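Local coordinates for protein TetR family transcription regulator (Marinobacter aquaeolei, PDB 3PAS) that probably binds DNA at regulatory sites through an N-terminal helix-turn-helix motif and so controls transcription, as expected of a TetR family regulator, at residues I11-A16 with A38-A43; A58-V63 with R104-F109; D69-S74 with H90-I95; T153-P158 with M184-V189. All blocks are in the same frame, centred on the assembly; numbering follows the deposited sequence.

The four contacts follow one another by first segment along an all-helical chain: contact 1 joins helix 5-24 to the turn before helix 42-48, the others join helix to helix. Contact 1 belongs to the predicted DNA-binding end and contact 4 to the far end, their centres about 37 Å apart. Contacts 2 and 3 share the long helix 52-76, their centres about 16 Å apart, and contact 3 is nested inside the loop that contact 2 closes. Contact 1 touches contact 2 through a probable hydrogen bond of Glu15 with Tyr62, and contact 2 reaches contact 4 through the salt bridge of Glu107 with Arg157. The presumed DNA-binding end is thereby linked to the helices that meet the second subunit.

Contact 1: I11-A16 with A38-A43; sequences IAFLEA and AGLSPA
The turn of the predicted helix-turn-helix motif packs here against the first helix of the TetR-type DNA-binding domain, with Ala38 and Leu40 meeting Ala12, Phe13 and Ala16. Ala38 points its methyl group toward helix 5-24: its CB lies 3.8 Å from Ala16 CB and touches the backbone as well, 3.7 Å from Ala12 O. The same CB also meets the near side of the aromatic ring, at Phe13 CD1. With small residues on both sides the backbones come close, and the CA atoms of Ala16 and Ala38 are 5.3 Å apart.

Phe13 and Leu40 cross at about a right angle. The far end of the ring does the touching, Phe13 CZ lying 3.4 Å from Leu40 CD1 and 3.7 Å from Leu40 CB. In Phe13, CG stands anti to the carbonyl carbon (chi1 -66°), from where the ring extends to the turn. Ala12 CB closes on the same methyl more loosely, 4.3 Å from Leu40 CD1. No hydrogen bond crosses the contact, which is wholly apolar in its side chains. Gly39 turns the chain with positive phi in a Schellman motif, and Ser41 takes the N-cap position of the next helix, its OG hydrogen-bonded to Thr44 OG1.

Helix 42-48 continues the cover of Phe13 with Thr44, Leu45 and Tyr48, helix 31-37 meets Ala16 through Ile34 and Ala37, and Leu14 packs on helix 52-76.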
# COMPACT_ATOMS: atom_id res chain seq x y z
N ILE B 11 -19.09 -9.30 -21.21
CA ILE B 11 -18.27 -8.12 -20.96
C ILE B 11 -19.05 -7.01 -20.25
O ILE B 11 -18.52 -6.31 -19.36
CB ILE B 11 -17.64 -7.56 -22.28
CG1 ILE B 11 -16.62 -8.55 -22.84
CG2 ILE B 11 -16.94 -6.19 -22.07
CD1 ILE B 11 -15.38 -8.62 -22.04
N ALA B 12 -20.31 -6.83 -20.62
CA ALA B 12 -21.14 -5.82 -20.01
C ALA B 12 -21.28 -6.13 -18.53
O ALA B 12 -21.13 -5.21 -17.68
CB ALA B 12 -22.51 -5.69 -20.69
N PHE B 13 -21.52 -7.40 -18.20
CA PHE B 13 -21.63 -7.79 -16.78
C PHE B 13 -20.33 -7.74 -16.01
O PHE B 13 -20.33 -7.33 -14.85
CB PHE B 13 -22.27 -9.17 -16.63
CG PHE B 13 -23.72 -9.23 -17.07
CD1 PHE B 13 -24.70 -8.46 -16.46
CD2 PHE B 13 -24.08 -10.06 -18.12
CE1 PHE B 13 -26.01 -8.51 -16.87
CE2 PHE B 13 -25.40 -10.13 -18.52
CZ PHE B 13 -26.38 -9.35 -17.90
N LEU B 14 -19.23 -8.19 -16.63
CA LEU B 14 -17.95 -8.20 -16.01
C LEU B 14 -17.49 -6.75 -15.71
O LEU B 14 -17.07 -6.46 -14.62
CB LEU B 14 -16.93 -8.93 -16.89
CG LEU B 14 -17.20 -10.42 -17.08
CD1 LEU B 14 -16.51 -10.96 -18.33
CD2 LEU B 14 -16.85 -11.18 -15.80
N GLU B 15 -17.64 -5.86 -16.69
CA GLU B 15 -17.31 -4.45 -16.52
C GLU B 15 -18.20 -3.76 -15.46
O GLU B 15 -17.73 -2.99 -14.65
CB GLU B 15 -17.41 -3.74 -17.88
CG GLU B 15 -16.22 -4.02 -18.80
CD GLU B 15 -14.90 -3.38 -18.31
OE1 GLU B 15 -14.90 -2.45 -17.46
OE2 GLU B 15 -13.83 -3.82 -18.76
N ALA B 16 -19.49 -4.07 -15.45
CA ALA B 16 -20.40 -3.50 -14.45
C ALA B 16 -20.00 -3.96 -13.04
O ALA B 16 -20.10 -3.20 -12.07
CB ALA B 16 -21.85 -3.91 -14.76
N ALA B 38 -25.16 -2.67 -15.89
CA ALA B 38 -24.95 -3.18 -17.20
C ALA B 38 -26.07 -2.86 -18.21
O ALA B 38 -25.94 -3.22 -19.35
CB ALA B 38 -24.75 -4.74 -17.12
N GLY B 39 -27.20 -2.32 -17.78
CA GLY B 39 -28.34 -2.08 -18.69
C GLY B 39 -29.15 -3.32 -19.06
O GLY B 39 -29.83 -3.34 -20.10
N LEU B 40 -29.11 -4.34 -18.20
CA LEU B 40 -29.72 -5.63 -18.49
C LEU B 40 -30.46 -6.19 -17.29
O LEU B 40 -30.35 -5.69 -16.20
CB LEU B 40 -28.62 -6.60 -18.95
CG LEU B 40 -27.87 -6.18 -20.21
CD1 LEU B 40 -26.58 -7.02 -20.37
CD2 LEU B 40 -28.79 -6.29 -21.47
N SER B 41 -31.29 -7.20 -17.50
CA SER B 41 -32.08 -7.74 -16.43
C SER B 41 -31.28 -8.75 -15.62
O SER B 41 -30.33 -9.30 -16.12
CB SER B 41 -33.31 -8.45 -16.99
OG SER B 41 -32.95 -9.62 -17.71
N PRO B 42 -31.65 -8.98 -14.36
CA PRO B 42 -31.03 -10.07 -13.61
C PRO B 42 -31.25 -11.43 -14.31
O PRO B 42 -30.36 -12.27 -14.28
CB PRO B 42 -31.74 -10.03 -12.26
CG PRO B 42 -32.21 -8.63 -12.12
CD PRO B 42 -32.48 -8.11 -13.51
N ALA B 43 -32.42 -11.64 -14.94
CA ALA B 43 -32.68 -12.91 -15.68
C ALA B 43 -31.60 -13.11 -16.73
O ALA B 43 -31.07 -14.19 -16.86
CB ALA B 43 -34.16 -12.93 -16.33

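Contact 2: A58-V63 with R104-F109; sequences ATFYYV and RYHETF. With ACT (acetate ion), chain M.
An aromatic cluster of Phe60, His106 and Phe109 lies in the interface between helix 52-76 and helix 100-110. Phe60 and Phe109 form an offset stack, centroids 4.3 Å apart and planes at 18°. The overlap is shifted toward the backbone of Phe60: its CB sits over the Phe109 ring, 3.7 Å from the centroid and 7° off the normal, a CH-pi contact. His106 meets the outer part of the Phe60 ring, His106 CD2 lying 3.5 Å from Phe60 CE1; these two planes are near parallel but slid apart, barely overlapping.

The short helical segments run roughly antiparallel, at 131°, axes 9.6 Å apart at closest approach, joining the long helix that follows the DNA-binding motif to the body of the TetR fold. Next to the cluster, Thr59 places its methyl over a face of Tyr105, with CG2 3.7 Å from the ring centroid. Phe60 CB lies at the edge of that ring, 4.0 Å from Tyr105 CE2, and Val63 CG2 is the same distance from Tyr105 CD2. Thr59 OG1 bonds to Leu55 O in its own helix, whereas Tyr105 OH crosses to Leu56 O of helix 52-76, a polar tie between the two helices. Phe26 and Ile119 add further cover to Phe109.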
# COMPACT_ATOMS: atom_id res chain seq x y z
N ALA B 58 -15.39 -14.74 -11.94
CA ALA B 58 -15.21 -14.51 -13.38
C ALA B 58 -14.65 -13.10 -13.64
O ALA B 58 -13.84 -12.88 -14.55
CB ALA B 58 -16.55 -14.74 -14.17
N THR B 59 -15.12 -12.14 -12.86
CA THR B 59 -14.68 -10.75 -12.97
C THR B 59 -13.22 -10.66 -12.54
O THR B 59 -12.43 -9.95 -13.16
CB THR B 59 -15.58 -9.76 -12.14
OG1 THR B 59 -16.94 -9.81 -12.63
CG2 THR B 59 -15.11 -8.29 -12.32
N PHE B 60 -12.86 -11.36 -11.47
CA PHE B 60 -11.47 -11.36 -11.02
C PHE B 60 -10.56 -11.91 -12.14
O PHE B 60 -9.52 -11.32 -12.47
CB PHE B 60 -11.29 -12.13 -9.74
CG PHE B 60 -9.88 -12.12 -9.24
CD1 PHE B 60 -9.36 -11.00 -8.72
CD2 PHE B 60 -9.08 -13.23 -9.39
CE1 PHE B 60 -8.03 -10.97 -8.26
CE2 PHE B 60 -7.78 -13.21 -8.93
CZ PHE B 60 -7.26 -12.10 -8.39
N TYR B 61 -10.98 -13.00 -12.76
CA TYR B 61 -10.20 -13.57 -13.88
C TYR B 61 -10.16 -12.71 -15.11
O TYR B 61 -9.14 -12.66 -15.82
CB TYR B 61 -10.71 -14.96 -14.24
CG TYR B 61 -10.42 -16.00 -13.21
CD1 TYR B 61 -9.19 -16.02 -12.53
CD2 TYR B 61 -11.30 -17.03 -12.96
CE1 TYR B 61 -8.90 -16.99 -11.59
CE2 TYR B 61 -11.01 -18.03 -12.02
CZ TYR B 61 -9.80 -18.00 -11.35
OH TYR B 61 -9.49 -18.96 -10.42
N TYR B 62 -11.26 -12.05 -15.41
CA TYR B 62 -11.31 -11.09 -16.50
C TYR B 62 -10.31 -9.93 -16.25
O TYR B 62 -9.53 -9.54 -17.15
CB TYR B 62 -12.73 -10.55 -16.60
CG TYR B 62 -12.90 -9.33 -17.47
CD1 TYR B 62 -12.93 -9.45 -18.84
CD2 TYR B 62 -13.09 -8.06 -16.92
CE1 TYR B 62 -13.13 -8.34 -19.65
CE2 TYR B 62 -13.28 -6.97 -17.72
CZ TYR B 62 -13.30 -7.13 -19.11
OH TYR B 62 -13.49 -6.03 -19.96
N VAL B 63 -10.33 -9.38 -15.04
CA VAL B 63 -9.45 -8.26 -14.69
C VAL B 63 -7.97 -8.74 -14.74
O VAL B 63 -7.12 -8.15 -15.42
CB VAL B 63 -9.86 -7.69 -13.31
CG1 VAL B 63 -8.79 -6.78 -12.78
CG2 VAL B 63 -11.26 -6.96 -13.38
N ARG B 104 -8.21 -1.54 -8.75
CA ARG B 104 -9.00 -1.51 -7.50
C ARG B 104 -9.78 -2.82 -7.30
O ARG B 104 -9.80 -3.38 -6.19
CB ARG B 104 -9.92 -0.32 -7.50
CG ARG B 104 -10.70 -0.13 -6.25
CD ARG B 104 -10.96 1.35 -6.02
NE ARG B 104 -10.74 1.64 -4.62
CZ ARG B 104 -9.54 1.63 -4.02
NH1 ARG B 104 -8.42 1.35 -4.69
NH2 ARG B 104 -9.47 1.90 -2.72
N TYR B 105 -10.41 -3.31 -8.37
CA TYR B 105 -11.10 -4.62 -8.32
C TYR B 105 -10.11 -5.73 -7.90
O TYR B 105 -10.38 -6.49 -6.97
CB TYR B 105 -11.83 -4.98 -9.62
CG TYR B 105 -12.71 -6.19 -9.40
CD1 TYR B 105 -13.99 -6.04 -8.92
CD2 TYR B 105 -12.20 -7.48 -9.49
CE1 TYR B 105 -14.82 -7.15 -8.66
CE2 TYR B 105 -12.99 -8.60 -9.22
CZ TYR B 105 -14.31 -8.41 -8.80
OH TYR B 105 -15.13 -9.48 -8.52
N HIS B 106 -8.96 -5.80 -8.56
CA HIS B 106 -7.94 -6.78 -8.18
C HIS B 106 -7.55 -6.71 -6.67
O HIS B 106 -7.53 -7.72 -5.96
CB HIS B 106 -6.69 -6.61 -9.07
CG HIS B 106 -5.62 -7.61 -8.76
ND1 HIS B 106 -4.69 -7.41 -7.76
CD2 HIS B 106 -5.41 -8.85 -9.25
CE1 HIS B 106 -3.94 -8.48 -7.65
NE2 HIS B 106 -4.34 -9.36 -8.56
N GLU B 107 -7.25 -5.50 -6.21
CA GLU B 107 -6.90 -5.22 -4.81
C GLU B 107 -8.06 -5.57 -3.85
O GLU B 107 -7.87 -6.25 -2.85
CB GLU B 107 -6.55 -3.73 -4.68
CG GLU B 107 -6.12 -3.21 -3.27
CD GLU B 107 -4.72 -3.67 -2.87
OE1 GLU B 107 -4.07 -4.39 -3.66
OE2 GLU B 107 -4.29 -3.32 -1.73
N THR B 108 -9.27 -5.11 -4.15
CA THR B 108 -10.41 -5.42 -3.29
C THR B 108 -10.60 -6.94 -3.19
O THR B 108 -10.78 -7.47 -2.08
CB THR B 108 -11.73 -4.80 -3.80
OG1 THR B 108 -11.60 -3.38 -3.85
CG2 THR B 108 -12.88 -5.13 -2.81
N PHE B 109 -10.55 -7.64 -4.33
CA PHE B 109 -10.76 -9.09 -4.35
C PHE B 109 -9.66 -9.84 -3.63
O PHE B 109 -9.96 -10.72 -2.78
CB PHE B 109 -10.83 -9.62 -5.79
CG PHE B 109 -11.33 -11.05 -5.90
CD1 PHE B 109 -10.47 -12.12 -5.72
CD2 PHE B 109 -12.65 -11.32 -6.25
CE1 PHE B 109 -10.92 -13.44 -5.83
CE2 PHE B 109 -13.11 -12.65 -6.37
CZ PHE B 109 -12.23 -13.70 -6.15
C ACT M . -5.89 2.84 -7.76
O ACT M . -5.87 4.06 -7.50
OXT ACT M . -6.91 2.23 -7.38
CH3 ACT M . -4.76 2.14 -8.46

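Contact 3: D69-S74 with H90-I95; sequences DAALDS and HTLFRI
Thr91 and Ser74 face each other with their hydroxyls turned together, and Thr91 OG1 lies 2.6 Å from Ser74 OG in the conformer given; as Ser74 was modelled in two, this hydrogen bond is tentative. The one proton of Thr91 OG1 has a second acceptor within reach, Arg87 O one turn back, so its use here is not settled. Both oxygens stand anti to their carbonyl carbons (chi1 -63° in Thr91, -70° in this conformer of Ser74). The Thr91 methyl is thereby left to the apolar side, with CG2 4.1 Å from Ala70 CB.

Ala70 also points toward the other helix, and the end of Ile95 reaches it: Ile95 CD1 is 3.7 Å from Ala70 CB. The two segments are neighbouring helices of the TetR body, close to antiparallel at 150°, with axes 9.3 Å apart. An alanine in place of Thr91 would probably take from Ser74 OG its possible partner across the interface and leave a small gap beside Ala70 where the methyl had been. The Leu92 side chain leans in at its end, CD2 lying 4.2 Å from Ala71 CB. Leu92 also touches Ile159 of helix 148-167.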
# COMPACT_ATOMS: atom_id res chain seq x y z
N ASP B 69 -2.06 -10.57 -19.39
CA ASP B 69 -1.77 -10.74 -20.82
C ASP B 69 -1.06 -9.53 -21.46
O ASP B 69 -0.14 -9.72 -22.27
CB ASP B 69 -3.01 -11.09 -21.61
CG ASP B 69 -3.61 -12.42 -21.18
OD1 ASP B 69 -2.94 -13.20 -20.46
OD2 ASP B 69 -4.79 -12.67 -21.52
N ALA B 70 -1.49 -8.31 -21.13
CA ALA B 70 -0.85 -7.10 -21.59
C ALA B 70 0.57 -7.02 -21.07
O ALA B 70 1.48 -6.66 -21.81
CB ALA B 70 -1.63 -5.84 -21.14
N ALA B 71 0.77 -7.34 -19.80
CA ALA B 71 2.10 -7.34 -19.20
C ALA B 71 3.02 -8.37 -19.87
O ALA B 71 4.16 -8.04 -20.14
CB ALA B 71 2.06 -7.58 -17.65
N LEU B 72 2.52 -9.60 -20.11
CA LEU B 72 3.30 -10.67 -20.74
C LEU B 72 3.70 -10.32 -22.17
O LEU B 72 4.82 -10.64 -22.62
CB LEU B 72 2.51 -11.98 -20.79
CG LEU B 72 2.25 -12.76 -19.51
CD1 LEU B 72 1.36 -14.01 -19.81
CD2 LEU B 72 3.54 -13.14 -18.85
N ASP B 73 2.78 -9.67 -22.88
CA ASP B 73 2.99 -9.26 -24.23
C ASP B 73 4.15 -8.25 -24.26
O ASP B 73 5.07 -8.34 -25.08
CB ASP B 73 1.73 -8.65 -24.79
CG ASP B 73 1.93 -8.09 -26.19
OD1 ASP B 73 2.08 -8.91 -27.09
OD2 ASP B 73 1.95 -6.86 -26.37
N SER B 74 4.07 -7.26 -23.37
CA SER B 74 5.11 -6.23 -23.33
C SER B 74 6.44 -6.82 -22.87
O SER B 74 7.48 -6.52 -23.45
CB SER B 74 4.73 -5.07 -22.43
OG SER B 74 3.69 -4.33 -23.00
N HIS B 90 5.97 0.09 -17.82
CA HIS B 90 5.30 1.16 -18.55
C HIS B 90 3.88 0.75 -18.94
O HIS B 90 2.97 1.55 -18.83
CB HIS B 90 6.08 1.62 -19.81
CG HIS B 90 7.17 2.62 -19.52
ND1 HIS B 90 7.00 3.99 -19.63
CD2 HIS B 90 8.46 2.43 -19.17
CE1 HIS B 90 8.14 4.59 -19.34
NE2 HIS B 90 9.04 3.66 -19.04
N THR B 91 3.68 -0.49 -19.43
CA THR B 91 2.32 -0.92 -19.84
C THR B 91 1.34 -0.98 -18.63
O THR B 91 0.23 -0.46 -18.68
CB THR B 91 2.39 -2.28 -20.54
OG1 THR B 91 3.16 -2.11 -21.72
CG2 THR B 91 0.99 -2.76 -20.87
N LEU B 92 1.82 -1.52 -17.52
CA LEU B 92 1.02 -1.61 -16.28
C LEU B 92 0.67 -0.21 -15.71
O LEU B 92 -0.45 0.04 -15.27
CB LEU B 92 1.72 -2.40 -15.23
CG LEU B 92 1.74 -3.94 -15.35
CD1 LEU B 92 2.77 -4.55 -14.37
CD2 LEU B 92 0.41 -4.58 -15.22
N PHE B 93 1.63 0.68 -15.76
CA PHE B 93 1.43 2.02 -15.23
C PHE B 93 0.35 2.70 -16.09
O PHE B 93 -0.55 3.34 -15.55
CB PHE B 93 2.74 2.78 -15.22
CG PHE B 93 2.79 3.89 -14.21
CD1 PHE B 93 1.98 4.99 -14.35
CD2 PHE B 93 3.72 3.87 -13.18
CE1 PHE B 93 2.04 6.02 -13.45
CE2 PHE B 93 3.75 4.87 -12.27
CZ PHE B 93 2.93 5.98 -12.41
N ARG B 94 0.42 2.53 -17.42
CA ARG B 94 -0.56 3.12 -18.32
C ARG B 94 -1.94 2.53 -18.12
O ARG B 94 -2.93 3.25 -18.18
CB ARG B 94 -0.14 2.95 -19.77
CG ARG B 94 1.03 3.81 -20.13
CD ARG B 94 1.52 3.57 -21.57
NE ARG B 94 2.40 4.68 -21.97
CZ ARG B 94 2.26 5.45 -23.04
NH1 ARG B 94 1.28 5.26 -23.94
NH2 ARG B 94 3.13 6.43 -23.22
N ILE B 95 -2.02 1.23 -17.91
CA ILE B 95 -3.29 0.58 -17.61
C ILE B 95 -3.91 1.14 -16.34
O ILE B 95 -5.11 1.45 -16.33
CB ILE B 95 -3.18 -0.97 -17.52
CG1 ILE B 95 -2.78 -1.56 -18.88
CG2 ILE B 95 -4.50 -1.59 -16.95
CD1 ILE B 95 -2.28 -3.06 -18.81

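Contact 4: T153-P158 with M184-V189; sequences TFMFRP and MAWDAV. With PGO (S-1,2-propanediol), chain N.
Met155, deposited as selenomethionine, reaches across with its terminal methyl, CE lying 3.6 Å from Val189 CG2 and 3.7 Å from Trp186 N. Met155 and Val189 cross at about a right angle. CG of Met155 is anti to the backbone N, and bends at chi2 (52°) and chi3 (75°) carry SE and CE toward the other helix. The same CE comes near the edge of the indole, 4.2 Å from Trp186 CE3.

Beside it, Phe154 meets Ala188, CB to CB at 3.7 Å. Ala185 CB packs on Phe154 O at 3.3 Å. This carbonyl is buried with no polar partner in the model: the residue four places on is Pro158, whose N carries no hydrogen, and the helix kinks there after a wider pi-type turn at 153-156.

Trp186 starts away from segment 153-158; further out, the one N-H of its indole, on NE1, is shared, bent, between O1 (3.0 Å) and O2 (3.2 Å) of a propanediol probably from the crystallisation liquor. Arg82 makes a cation-pi contact with the indole. An alanine in place of Trp186 would probably open a gap beside the Met155 methyl and leave the propanediol and Arg82 without their partner.

Helix 81-98 covers one side with Trp89 and Leu85, while Phe154 and Met184 pack on Met184 and Phe154 of the second subunit, placing this antiparallel helix pair at the dimer interface.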
# COMPACT_ATOMS: atom_id res chain seq x y z
N THR B 153 7.06 -6.29 -3.50
CA THR B 153 7.06 -5.01 -2.78
C THR B 153 7.76 -3.88 -3.51
O THR B 153 7.25 -2.73 -3.49
CB THR B 153 7.67 -5.21 -1.35
OG1 THR B 153 6.85 -6.15 -0.65
CG2 THR B 153 7.75 -3.88 -0.55
N PHE B 154 8.88 -4.19 -4.15
CA PHE B 154 9.71 -3.18 -4.78
C PHE B 154 9.56 -3.05 -6.30
O PHE B 154 9.99 -2.06 -6.85
CB PHE B 154 11.19 -3.35 -4.43
CG PHE B 154 11.49 -3.00 -2.99
CD1 PHE B 154 11.63 -1.69 -2.61
CD2 PHE B 154 11.52 -3.99 -2.00
CE1 PHE B 154 11.84 -1.33 -1.28
CE2 PHE B 154 11.71 -3.64 -0.63
CZ PHE B 154 11.89 -2.31 -0.27
N MSE B 155 9.02 -4.06 -6.96
CA MSE B 155 8.88 -4.07 -8.44
C MSE B 155 7.42 -3.99 -8.96
O MSE B 155 7.19 -3.48 -10.05
CB MSE B 155 9.61 -5.24 -9.07
CG MSE B 155 9.60 -5.37 -10.63
SE MSE B 155 10.14 -3.82 -11.64
CE MSE B 155 12.09 -3.99 -11.31
N PHE B 156 6.44 -4.46 -8.21
CA PHE B 156 5.04 -4.40 -8.69
C PHE B 156 4.16 -3.46 -7.90
O PHE B 156 3.46 -2.59 -8.45
CB PHE B 156 4.50 -5.81 -8.75
CG PHE B 156 5.29 -6.68 -9.67
CD1 PHE B 156 5.08 -6.63 -11.04
CD2 PHE B 156 6.32 -7.48 -9.19
CE1 PHE B 156 5.84 -7.40 -11.89
CE2 PHE B 156 7.08 -8.26 -10.04
CZ PHE B 156 6.83 -8.22 -11.40
N ARG B 157 4.25 -3.54 -6.58
CA ARG B 157 3.42 -2.71 -5.75
C ARG B 157 3.62 -1.24 -5.97
O ARG B 157 2.68 -0.49 -5.86
CB ARG B 157 3.66 -3.03 -4.27
CG ARG B 157 2.74 -2.34 -3.31
CD ARG B 157 1.36 -2.90 -3.52
NE ARG B 157 0.43 -2.45 -2.52
CZ ARG B 157 -0.86 -2.73 -2.54
NH1 ARG B 157 -1.38 -3.47 -3.53
NH2 ARG B 157 -1.64 -2.27 -1.58
N PRO B 158 4.86 -0.80 -6.29
CA PRO B 158 4.94 0.67 -6.44
C PRO B 158 4.14 1.26 -7.61
O PRO B 158 3.82 2.45 -7.57
CB PRO B 158 6.46 0.93 -6.61
CG PRO B 158 7.10 -0.25 -5.93
CD PRO B 158 6.17 -1.43 -6.23
N MSE B 184 14.29 3.26 -10.32
CA MSE B 184 14.36 3.08 -8.87
C MSE B 184 13.97 1.66 -8.48
O MSE B 184 14.64 1.04 -7.62
CB MSE B 184 13.55 4.15 -8.15
CG MSE B 184 14.15 5.53 -8.35
SE MSE B 184 13.10 6.92 -7.63
CE MSE B 184 13.59 6.67 -5.67
N ALA B 185 12.89 1.15 -9.09
CA ALA B 185 12.42 -0.22 -8.81
C ALA B 185 13.46 -1.23 -9.22
O ALA B 185 13.75 -2.17 -8.46
CB ALA B 185 11.08 -0.52 -9.51
N TRP B 186 14.09 -1.02 -10.37
CA TRP B 186 15.16 -1.89 -10.83
C TRP B 186 16.34 -1.86 -9.87
O TRP B 186 16.79 -2.88 -9.42
CB TRP B 186 15.62 -1.52 -12.24
CG TRP B 186 16.82 -2.36 -12.66
CD1 TRP B 186 18.12 -1.97 -12.68
CD2 TRP B 186 16.80 -3.72 -13.11
NE1 TRP B 186 18.91 -3.00 -13.10
CE2 TRP B 186 18.13 -4.09 -13.34
CE3 TRP B 186 15.79 -4.68 -13.25
CZ2 TRP B 186 18.49 -5.38 -13.74
CZ3 TRP B 186 16.14 -5.96 -13.63
CH2 TRP B 186 17.48 -6.29 -13.89
N ASP B 187 16.79 -0.67 -9.52
CA ASP B 187 17.87 -0.54 -8.54
C ASP B 187 17.53 -1.28 -7.23
O ASP B 187 18.40 -1.94 -6.63
CB ASP B 187 18.17 0.91 -8.29
CG ASP B 187 19.04 1.55 -9.39
OD1 ASP B 187 19.50 0.91 -10.33
OD2 ASP B 187 19.27 2.75 -9.30
N ALA B 188 16.28 -1.18 -6.79
CA ALA B 188 15.85 -1.90 -5.58
C ALA B 188 16.07 -3.44 -5.68
O ALA B 188 16.58 -4.05 -4.74
CB ALA B 188 14.35 -1.63 -5.30
N VAL B 189 15.68 -4.03 -6.81
CA VAL B 189 15.72 -5.49 -7.00
C VAL B 189 17.01 -6.07 -7.59
O VAL B 189 17.23 -7.29 -7.51
CB VAL B 189 14.50 -6.00 -7.82
CG1 VAL B 189 13.17 -5.53 -7.15
CG2 VAL B 189 14.59 -5.61 -9.30
C1 PGO N . 22.88 -3.85 -13.26
C2 PGO N . 22.99 -2.64 -12.33
C3 PGO N . 23.20 -3.08 -10.89
O1 PGO N . 21.58 -4.46 -13.14
O2 PGO N . 21.79 -1.84 -12.42